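Local coordinates for HTH hxlR-type domain-containing protein (Enterococcus faecalis, PDB 1Z7U), which probably binds DNA as a winged helix-turn-helix transcriptional regulator of the HxlR type, although its specific role is unknown, at residues 22-27 with 54-59; 66-71 with 78-83. All coordinates share one frame; numbering follows the deposited sequence. Where two conformers were deposited one is given.

Interaction 1: 22-27 with 54-59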
loop_
_atom_site.group_PDB
_atom_site.type_symbol
_atom_site.label_atom_id
_atom_site.label_comp_id
_atom_site.label_asym_id
_atom_site.label_seq_id
_atom_site.Cartn_x
_atom_site.Cartn_y
_atom_site.Cartn_z
ATOM N N LYS A 22 12.886 1.158 -9.332
ATOM C CA LYS A 22 12.588 0.947 -10.746
ATOM C C LYS A 22 12.585 -0.538 -11.084
ATOM O O LYS A 22 13.456 -1.282 -10.621
ATOM C CB LYS A 22 13.597 1.684 -11.620
ATOM C CG LYS A 22 13.074 1.981 -13.034
ATOM C CD LYS A 22 14.223 2.333 -13.980
ATOM C CE LYS A 22 13.858 3.469 -14.919
ATOM N NZ LYS A 22 14.193 4.778 -14.250
ATOM N N TRP A 23 11.590 -0.960 -11.865
ATOM C CA TRP A 23 11.463 -2.342 -12.365
ATOM C C TRP A 23 10.891 -3.341 -11.371
ATOM O O TRP A 23 10.398 -4.390 -11.780
ATOM C CB TRP A 23 12.787 -2.883 -12.933
ATOM C CG TRP A 23 13.264 -2.150 -14.157
ATOM C CD1 TRP A 23 14.320 -1.281 -14.230
ATOM C CD2 TRP A 23 12.702 -2.209 -15.474
ATOM N NE1 TRP A 23 14.445 -0.789 -15.514
ATOM C CE2 TRP A 23 13.463 -1.341 -16.297
ATOM C CE3 TRP A 23 11.620 -2.904 -16.042
ATOM C CZ2 TRP A 23 13.190 -1.158 -17.665
ATOM C CZ3 TRP A 23 11.343 -2.721 -17.408
ATOM C CH2 TRP A 23 12.135 -1.857 -18.201
ATOM N N LYS A 24 10.928 -3.018 -10.079
ATOM C CA LYS A 24 10.653 -4.020 -9.043
ATOM C C LYS A 24 9.229 -4.521 -9.087
ATOM O O LYS A 24 8.988 -5.720 -8.952
ATOM C CB LYS A 24 11.031 -3.514 -7.649
ATOM C CG LYS A 24 12.529 -3.407 -7.448
ATOM C CD LYS A 24 12.849 -3.218 -6.001
ATOM C CE LYS A 24 14.348 -3.116 -5.780
ATOM N NZ LYS A 24 14.597 -2.972 -4.323
ATOM N N LEU A 25 8.286 -3.607 -9.293
ATOM C CA LEU A 25 6.881 -3.985 -9.435
ATOM C C LEU A 25 6.671 -4.878 -10.661
ATOM O O LEU A 25 5.979 -5.886 -10.576
ATOM C CB LEU A 25 5.970 -2.747 -9.473
ATOM C CG LEU A 25 4.457 -3.034 -9.419
ATOM C CD1 LEU A 25 4.054 -3.498 -8.038
ATOM C CD2 LEU A 25 3.643 -1.815 -9.835
ATOM N N SER A 26 7.289 -4.525 -11.787
ATOM C CA SER A 26 7.243 -5.380 -12.989
ATOM C C SER A 26 7.855 -6.759 -12.750
ATOM O O SER A 26 7.300 -7.763 -13.180
ATOM C CB SER A 26 7.943 -4.712 -14.168
ATOM O OG SER A 26 7.222 -3.571 -14.582
ATOM N N LEU A 27 9.000 -6.788 -12.077
ATOM C CA LEU A 27 9.664 -8.035 -11.690
ATOM C C LEU A 27 8.759 -8.944 -10.881
ATOM O O LEU A 27 8.659 -10.139 -11.161
ATOM C CB LEU A 27 10.921 -7.730 -10.883
ATOM C CG LEU A 27 12.303 -8.027 -11.469
ATOM C CD1 LEU A 27 12.284 -8.277 -12.953
ATOM C CD2 LEU A 27 13.278 -6.913 -11.133
ATOM N N THR A 54 19.981 -7.845 -12.495
ATOM C CA THR A 54 20.613 -8.546 -11.373
ATOM C C THR A 54 20.608 -7.674 -10.113
ATOM O O THR A 54 20.369 -8.178 -9.006
ATOM C CB THR A 54 22.054 -9.059 -11.689
ATOM O OG1 THR A 54 22.867 -7.976 -12.157
ATOM C CG2 THR A 54 22.025 -10.143 -12.745
ATOM N N ASP A 55 20.844 -6.378 -10.291
ATOM C CA ASP A 55 20.781 -5.413 -9.183
ATOM C C ASP A 55 19.432 -5.472 -8.457
ATOM O O ASP A 55 19.387 -5.638 -7.242
ATOM C CB ASP A 55 21.062 -3.984 -9.682
ATOM C CG ASP A 55 21.045 -2.950 -8.554
ATOM O OD1 ASP A 55 22.017 -2.902 -7.761
ATOM O OD2 ASP A 55 20.066 -2.170 -8.465
ATOM N N ARG A 56 18.345 -5.349 -9.217
ATOM C CA ARG A 56 16.985 -5.485 -8.698
ATOM C C ARG A 56 16.762 -6.779 -7.951
ATOM O O ARG A 56 16.264 -6.764 -6.823
ATOM C CB ARG A 56 15.975 -5.388 -9.832
ATOM C CG ARG A 56 15.262 -4.051 -9.935
ATOM C CD ARG A 56 16.138 -2.976 -10.552
ATOM N NE ARG A 56 17.108 -2.471 -9.596
ATOM C CZ ARG A 56 16.869 -1.480 -8.744
ATOM N NH1 ARG A 56 15.681 -0.874 -8.726
ATOM N NH2 ARG A 56 17.825 -1.092 -7.912
ATOM N N LEU A 57 17.143 -7.897 -8.569
ATOM C CA LEU A 57 16.917 -9.227 -7.982
ATOM C C LEU A 57 17.733 -9.450 -6.713
ATOM O O LEU A 57 17.300 -10.146 -5.796
ATOM C CB LEU A 57 17.198 -10.333 -9.002
ATOM C CG LEU A 57 16.286 -10.422 -10.236
ATOM C CD1 LEU A 57 16.976 -11.228 -11.350
ATOM C CD2 LEU A 57 14.927 -11.018 -9.888
ATOM N N ARG A 58 18.916 -8.845 -6.678
ATOM C CA ARG A 58 19.791 -8.898 -5.517
ATOM C C ARG A 58 19.131 -8.180 -4.347
ATOM O O ARG A 58 19.072 -8.718 -3.254
ATOM C CB ARG A 58 21.133 -8.241 -5.838
ATOM C CG ARG A 58 22.330 -9.085 -5.479
ATOM C CD ARG A 58 23.058 -9.618 -6.716
ATOM N NE ARG A 58 24.099 -8.686 -7.179
ATOM C CZ ARG A 58 25.202 -9.042 -7.848
ATOM N NH1 ARG A 58 25.437 -10.321 -8.143
ATOM N NH2 ARG A 58 26.081 -8.116 -8.217
ATOM N N GLU A 59 18.621 -6.973 -4.594
ATOM C CA GLU A 59 17.936 -6.189 -3.559
ATOM C C GLU A 59 16.693 -6.905 -3.058
ATOM O O GLU A 59 16.448 -6.954 -1.849
ATOM C CB GLU A 59 17.567 -4.792 -4.065
ATOM C CG GLU A 59 18.764 -3.874 -4.324
ATOM C CD GLU A 59 18.371 -2.415 -4.413
ATOM O OE1 GLU A 59 19.273 -1.553 -4.529
ATOM O OE2 GLU A 59 17.163 -2.115 -4.368
#
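A double bend in Arg56, at chi2 (77°) and chi3 (-77°), folds the guanidinium back toward Lys22, while Lys24 runs out straight beyond CG to reach Glu59. In this winged helix-turn-helix fold, helices 38-44 and 50-63 form the helix-turn-helix, and the contact ties the start of helix 24-33 to helix 50-63, which sits in the position of the recognition helix and probably reads DNA. Arg56 NH1 donates to the carbonyl O of Lys22 at 3.0 Å, in a nearly straight bond (166°) that lies in the guanidinium plane and falls on a lone pair of the oxygen. The other arm, NH2, meets Asp55 OD2 of its own helix almost in line with the carboxylate C-O bond, and a weak bond from NE joins the same oxygen. With two partners in its plane, the group is restrained from turning. Lys24 CE lies over one guanidinium face, toward its rim. The aliphatic base of Arg56 is covered as well: Leu27 crosses it at about a right angle, CD2 coming within 3.4 Å of Arg56 CB, and Trp23, the N-cap residue, adds its CB at 4.1 Å from Arg56 CG. Leu27 also reaches Leu57 and, beyond the segments, Leu53 and Met60. A long salt bridge, Arg56 NH2 to Glu59 OE1 at 3.7 Å, joins the Arg56-Asp55 and Lys24-Glu59 pairs into one network, in which the carboxylates probably offset the nearby positive charges. At its far end Lys24 NZ approaches Glu59 OE2 on the anti lone pair, at 2.7 Å.

Interaction 2: 66-71 with 78-83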
loop_
_atom_site.group_PDB
_atom_site.type_symbol
_atom_site.label_atom_id
_atom_site.label_comp_id
_atom_site.label_asym_id
_atom_site.label_seq_id
_atom_site.Cartn_x
_atom_site.Cartn_y
_atom_site.Cartn_z
ATOM N N VAL A 66 12.230 -12.328 -2.926
ATOM C CA VAL A 66 12.560 -13.204 -4.038
ATOM C C VAL A 66 13.484 -14.324 -3.555
ATOM O O VAL A 66 14.418 -14.084 -2.791
ATOM C CB VAL A 66 13.199 -12.390 -5.194
ATOM C CG1 VAL A 66 13.934 -13.290 -6.186
ATOM C CG2 VAL A 66 12.136 -11.563 -5.902
ATOM N N HIS A 67 13.183 -15.550 -3.978
ATOM C CA HIS A 67 14.031 -16.706 -3.726
ATOM C C HIS A 67 14.813 -17.021 -4.998
ATOM O O HIS A 67 14.257 -17.005 -6.101
ATOM C CB HIS A 67 13.184 -17.904 -3.291
ATOM C CG HIS A 67 13.986 -19.088 -2.844
ATOM N ND1 HIS A 67 14.246 -20.167 -3.667
ATOM C CD2 HIS A 67 14.594 -19.361 -1.665
ATOM C CE1 HIS A 67 14.972 -21.055 -3.009
ATOM N NE2 HIS A 67 15.199 -20.588 -1.793
ATOM N N ARG A 68 16.110 -17.258 -4.832
ATOM C CA ARG A 68 16.982 -17.686 -5.925
ATOM C C ARG A 68 17.450 -19.112 -5.671
ATOM O O ARG A 68 18.110 -19.383 -4.662
ATOM C CB ARG A 68 18.183 -16.770 -6.053
ATOM C CG ARG A 68 18.836 -16.858 -7.402
ATOM C CD ARG A 68 20.156 -16.116 -7.448
ATOM N NE ARG A 68 21.238 -17.070 -7.282
ATOM C CZ ARG A 68 22.229 -17.269 -8.140
ATOM N NH1 ARG A 68 23.127 -18.193 -7.858
ATOM N NH2 ARG A 68 22.339 -16.547 -9.248
ATOM N N GLU A 69 17.082 -20.027 -6.568
ATOM C CA GLU A 69 17.508 -21.430 -6.447
ATOM C C GLU A 69 18.405 -21.816 -7.607
ATOM O O GLU A 69 18.062 -21.599 -8.774
ATOM C CB GLU A 69 16.313 -22.384 -6.369
ATOM C CG GLU A 69 16.703 -23.800 -5.919
ATOM C CD GLU A 69 15.523 -24.761 -5.835
ATOM O OE1 GLU A 69 15.753 -25.959 -5.534
ATOM O OE2 GLU A 69 14.367 -24.322 -6.068
ATOM N N SER A 70 19.570 -22.363 -7.279
ATOM C CA SER A 70 20.481 -22.871 -8.300
ATOM C C SER A 70 20.304 -24.378 -8.411
ATOM O O SER A 70 20.259 -25.081 -7.404
ATOM C CB SER A 70 21.938 -22.526 -7.977
ATOM O OG SER A 70 22.785 -22.876 -9.071
ATOM N N PHE A 71 20.171 -24.867 -9.637
ATOM C CA PHE A 71 20.076 -26.302 -9.862
ATOM C C PHE A 71 21.426 -26.832 -10.370
ATOM O O PHE A 71 21.960 -26.322 -11.362
ATOM C CB PHE A 71 18.950 -26.613 -10.850
ATOM C CG PHE A 71 17.574 -26.301 -10.327
ATOM C CD1 PHE A 71 17.092 -24.991 -10.322
ATOM C CD2 PHE A 71 16.751 -27.320 -9.844
ATOM C CE1 PHE A 71 15.814 -24.702 -9.830
ATOM C CE2 PHE A 71 15.460 -27.044 -9.356
ATOM C CZ PHE A 71 14.992 -25.734 -9.352
ATOM N N VAL A 78 19.292 -21.493 -12.939
ATOM C CA VAL A 78 18.939 -20.660 -11.784
ATOM C C VAL A 78 17.494 -20.184 -11.923
ATOM O O VAL A 78 17.154 -19.539 -12.917
ATOM C CB VAL A 78 19.911 -19.446 -11.628
ATOM C CG1 VAL A 78 19.519 -18.578 -10.419
ATOM C CG2 VAL A 78 21.360 -19.925 -11.496
ATOM N N GLU A 79 16.668 -20.535 -10.933
ATOM C CA GLU A 79 15.246 -20.171 -10.868
ATOM C C GLU A 79 14.994 -19.024 -9.883
ATOM O O GLU A 79 15.491 -19.044 -8.748
ATOM C CB GLU A 79 14.390 -21.371 -10.420
ATOM C CG GLU A 79 13.871 -22.309 -11.530
ATOM C CD GLU A 79 12.803 -23.313 -11.028
ATOM O OE1 GLU A 79 12.173 -23.068 -9.963
ATOM O OE2 GLU A 79 12.583 -24.347 -11.710
ATOM N N TYR A 80 14.204 -18.042 -10.315
ATOM C CA TYR A 80 13.694 -17.005 -9.408
ATOM C C TYR A 80 12.193 -17.171 -9.139
ATOM O O TYR A 80 11.405 -17.409 -10.047
ATOM C CB TYR A 80 13.976 -15.626 -9.970
ATOM C CG TYR A 80 15.450 -15.328 -10.150
ATOM C CD1 TYR A 80 16.203 -14.840 -9.093
ATOM C CD2 TYR A 80 16.090 -15.530 -11.378
ATOM C CE1 TYR A 80 17.540 -14.553 -9.240
ATOM C CE2 TYR A 80 17.446 -15.254 -11.534
ATOM C CZ TYR A 80 18.164 -14.766 -10.452
ATOM O OH TYR A 80 19.507 -14.457 -10.560
ATOM N N THR A 81 11.814 -17.058 -7.874
ATOM C CA THR A 81 10.417 -17.108 -7.456
ATOM C C THR A 81 10.154 -16.039 -6.385
ATOM O O THR A 81 11.104 -15.444 -5.852
ATOM C CB THR A 81 10.063 -18.482 -6.852
ATOM O OG1 THR A 81 11.135 -18.916 -6.020
ATOM C CG2 THR A 81 9.820 -19.524 -7.940
ATOM N N LEU A 82 8.873 -15.794 -6.084
ATOM C CA LEU A 82 8.505 -14.982 -4.928
ATOM C C LEU A 82 8.551 -15.846 -3.670
ATOM O O LEU A 82 8.141 -17.005 -3.694
ATOM C CB LEU A 82 7.099 -14.376 -5.084
ATOM C CG LEU A 82 6.798 -13.309 -6.145
ATOM C CD1 LEU A 82 5.310 -12.914 -6.109
ATOM C CD2 LEU A 82 7.678 -12.060 -6.018
ATOM N N THR A 83 9.039 -15.278 -2.569
ATOM C CA THR A 83 8.927 -15.927 -1.261
ATOM C C THR A 83 7.474 -15.867 -0.766
ATOM O O THR A 83 6.643 -15.213 -1.401
ATOM C CB THR A 83 9.818 -15.231 -0.227
ATOM O OG1 THR A 83 9.443 -13.856 -0.143
ATOM C CG2 THR A 83 11.296 -15.352 -0.598
HETATM O O HOH W 1 13.238 -19.940 -6.873
#
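Arg68 and Tyr80 lie alongside each other on one face of a two-stranded antiparallel hairpin, the wing of the winged-helix fold. The closest touch is Arg68 CG on Tyr80 CE1, at 3.2 Å. Arg68 CG stands anti to its own backbone N (chi1 -160°), which lays the chain along the ring, and a bend at chi3 then sets one guanidinium face over Val78 CG1; guanidinium and ring planes are 68° apart. Val66 CG1 meets the ring edge of Tyr80 near its CD1, at 4.0 Å. On the other face, in one of two modelled conformers of Glu79, Phe71 CE1 rests 3.5 Å from Glu79 CG. That conformer has a hydrogen bond to Thr35 and a salt bridge to Arg77. On that face, a water bonded to Thr81 OG1 donates to Glu79 O at 3.1 Å and has a weak link to His67 ND1. Behind these side chains the backbone sets the register. His67 with Thr81 and Glu69 with Glu79 are hydrogen-bonded pairs, each closed by two bonds; Glu69 N to Glu79 O, at 2.9 Å, is nearly straight. Farther out, Thr83 OG1 bonds to Gly64 O and caps Gly86 N at the start of helix 84-110. The hairpin base rests on two helices: Val66, Tyr80 and Leu82 pack on Leu31 of helix 24-33, while Val66 meets Met60 and Arg68 meets Glu61 of helix 50-63.

In the fold
From the N terminus, helix 8-17 leads to the first segment of interaction 1, at the start of helix 24-33. The chain then runs through helix 38-44 and returns along helix 50-63, where 54-59 closes a largely helical loop of 26 residues. Only after this closure does interaction 2 open: strand 66-71 follows helix 50-63 directly, and 78-83 closes a short hairpin loop before helix 84-110. The two contacts stand in series, neither nested nor crossed, their centres about 13 Å apart. They nevertheless meet in space, Leu57 CD1 lying 3.8 Å from Tyr80 CZ, so helix 50-63 joins the helical body to the wing.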